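Local coordinates for protein TrwG component of type IV secretion system (Bartonella birtlesii, PDB 4JF8) that is a VirB8-family membrane component of a type IV secretion system, here its soluble domain, and probably takes part in assembling the secretion channel, at residues Asn99-Thr104 with Gln126-Gly131. Numbering follows the deposited sequence. Where two conformers were deposited one is given.
Sequences NKARIT and QHDSTG
The carbonyl O of Lys100 is gripped by two donors: Ser129 N, at 2.8 Å and from above the carbonyl plane, and a water that also hydrogen-bonds Ser129 OG. The hydroxyl of Ser129 lies between its own N and carbonyl carbon (chi1 59°), which sets OG beside the lysine backbone and 3.6 Å from CD of Lys100. Bent at chi2 and chi4, the lysine chain then leads away from Ser129, and NZ donates to Asn99 OD1 at 2.7 Å. Farther along, Arg102 and His127 form a hydrogen-bonded antiparallel pair, Arg102 N giving to His127 O at 2.9 Å and His127 N to Arg102 O at 2.8 Å. These bonds join the start of strand 101-112 to the end of strand 117-128, neighbours in a beta hairpin at one margin of the four-stranded antiparallel sheet of this VirB8 domain, which belongs to the NTF2-like clan. On the sheet face of Ala101, Ile103, Gln126 and Asp128, Gln126 NE2 makes a straight bond (179°) to the syn lone pair of Asp128 OD1, which lies in the amide plane of Gln126. Both bonded atoms lie against CB of the buried Ala101, OD1 at 3.5 Å and NE2 at 3.9 Å; Leu97 of helix 93-97 touches Ile103 and Gln126. On the other face, with Arg102 and His127, the arginine end leads away from His127 to salt bridges with Asp60 and Asp62, and Thr104 OG1 approaches His127 CD2 obliquely. From Asp128, the last strand residue, the chain enters a type I turn to Gly131, closed by Gly131 N to Asp128 O.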
loop_
_atom_site.group_PDB
_atom_site.type_symbol
_atom_site.label_atom_id
_atom_site.label_comp_id
_atom_site.label_asym_id
_atom_site.label_seq_id
_atom_site.Cartn_x
_atom_site.Cartn_y
_atom_site.Cartn_z
ATOM N N ASN A 99 6.880 -3.942 -20.037
ATOM C CA ASN A 99 7.778 -3.295 -19.096
ATOM C C ASN A 99 8.552 -2.189 -19.791
ATOM O O ASN A 99 9.620 -1.788 -19.316
ATOM C CB ASN A 99 8.741 -4.302 -18.473
ATOM C CG ASN A 99 9.696 -4.908 -19.476
ATOM O OD1 ASN A 99 9.462 -4.886 -20.677
ATOM N ND2 ASN A 99 10.788 -5.477 -18.966
ATOM N N LYS A 100 8.003 -1.665 -20.885
ATOM C CA LYS A 100 8.712 -0.689 -21.700
ATOM C C LYS A 100 8.222 0.733 -21.504
ATOM O O LYS A 100 8.678 1.649 -22.165
ATOM C CB LYS A 100 8.600 -1.098 -23.167
ATOM C CG LYS A 100 9.215 -2.477 -23.478
ATOM C CD LYS A 100 10.669 -2.562 -23.027
ATOM C CE LYS A 100 11.390 -3.798 -23.569
ATOM N NZ LYS A 100 11.024 -5.060 -22.874
ATOM N N ALA A 101 7.292 0.938 -20.578
ATOM C CA ALA A 101 6.878 2.290 -20.207
ATOM C C ALA A 101 6.253 2.262 -18.843
ATOM O O ALA A 101 5.694 1.234 -18.439
ATOM C CB ALA A 101 5.868 2.828 -21.195
ATOM N N ARG A 102 6.336 3.408 -18.175
ATOM C CA ARG A 102 5.643 3.648 -16.914
ATOM C C ARG A 102 4.731 4.843 -17.131
ATOM O O ARG A 102 5.069 5.751 -17.890
ATOM C CB ARG A 102 6.628 3.996 -15.792
ATOM C CG ARG A 102 7.381 2.834 -15.198
ATOM C CD ARG A 102 8.099 3.194 -13.902
ATOM N NE ARG A 102 8.928 2.091 -13.438
ATOM C CZ ARG A 102 10.172 1.902 -13.855
ATOM N NH1 ARG A 102 10.708 2.780 -14.675
ATOM N NH2 ARG A 102 10.881 0.872 -13.418
ATOM N N ILE A 103 3.600 4.843 -16.447
ATOM C CA ILE A 103 2.730 6.015 -16.330
ATOM C C ILE A 103 2.785 6.403 -14.867
ATOM O O ILE A 103 2.331 5.651 -14.002
ATOM C CB ILE A 103 1.295 5.759 -16.785
ATOM C CG1 ILE A 103 1.226 5.385 -18.269
ATOM C CG2 ILE A 103 0.473 7.040 -16.563
ATOM C CD1 ILE A 103 -0.134 4.926 -18.726
ATOM N N THR A 104 3.377 7.550 -14.612
ATOM C CA THR A 104 3.579 8.040 -13.256
ATOM C C THR A 104 2.511 9.056 -12.902
ATOM O O THR A 104 2.158 9.909 -13.717
ATOM C CB THR A 104 5.001 8.567 -13.112
ATOM O OG1 THR A 104 5.894 7.518 -13.545
ATOM C CG2 THR A 104 5.306 8.889 -11.680
ATOM N N GLN A 126 3.740 9.722 -19.078
ATOM C CA GLN A 126 4.317 8.460 -19.528
ATOM C C GLN A 126 5.805 8.616 -19.772
ATOM O O GLN A 126 6.249 9.569 -20.427
ATOM C CB GLN A 126 3.624 7.983 -20.794
ATOM C CG GLN A 126 4.116 6.622 -21.285
ATOM C CD GLN A 126 3.243 6.031 -22.349
ATOM O OE1 GLN A 126 2.021 6.101 -22.263
ATOM N NE2 GLN A 126 3.856 5.420 -23.346
ATOM N N HIS A 127 6.577 7.705 -19.197
ATOM C CA HIS A 127 8.014 7.638 -19.406
ATOM C C HIS A 127 8.309 6.324 -20.073
ATOM O O HIS A 127 8.153 5.280 -19.450
ATOM C CB HIS A 127 8.756 7.682 -18.084
ATOM C CG HIS A 127 8.617 8.968 -17.352
ATOM N ND1 HIS A 127 9.622 9.905 -17.328
ATOM C CD2 HIS A 127 7.600 9.481 -16.623
ATOM C CE1 HIS A 127 9.228 10.949 -16.620
ATOM N NE2 HIS A 127 8.007 10.720 -16.185
ATOM N N ASP A 128 8.743 6.352 -21.326
ATOM C CA ASP A 128 9.132 5.124 -22.000
ATOM C C ASP A 128 10.514 4.740 -21.501
ATOM O O ASP A 128 11.336 5.598 -21.169
ATOM C CB ASP A 128 9.181 5.320 -23.510
ATOM C CG ASP A 128 7.798 5.527 -24.135
ATOM O OD1 ASP A 128 6.786 5.336 -23.463
ATOM O OD2 ASP A 128 7.741 5.908 -25.323
ATOM N N SER A 129 10.768 3.443 -21.487
ATOM C CA SER A 129 12.055 2.916 -21.026
ATOM C C SER A 129 13.195 3.427 -21.896
ATOM O O SER A 129 14.336 3.503 -21.440
ATOM C CB SER A 129 12.048 1.375 -21.017
ATOM O OG SER A 129 11.790 0.813 -22.271
ATOM N N THR A 130 12.906 3.780 -23.149
ATOM C CA THR A 130 13.910 4.347 -24.028
ATOM C C THR A 130 14.379 5.745 -23.613
ATOM O O THR A 130 15.398 6.235 -24.104
ATOM C CB THR A 130 13.346 4.496 -25.425
ATOM O OG1 THR A 130 12.225 5.392 -25.392
ATOM C CG2 THR A 130 12.981 3.133 -26.011
ATOM N N GLY A 131 13.598 6.412 -22.773
ATOM C CA GLY A 131 13.862 7.786 -22.366
ATOM C C GLY A 131 12.909 8.806 -22.980
ATOM O O GLY A 131 12.932 9.951 -22.584
HETATM O O HOH W 1 10.156 2.024 -24.559
#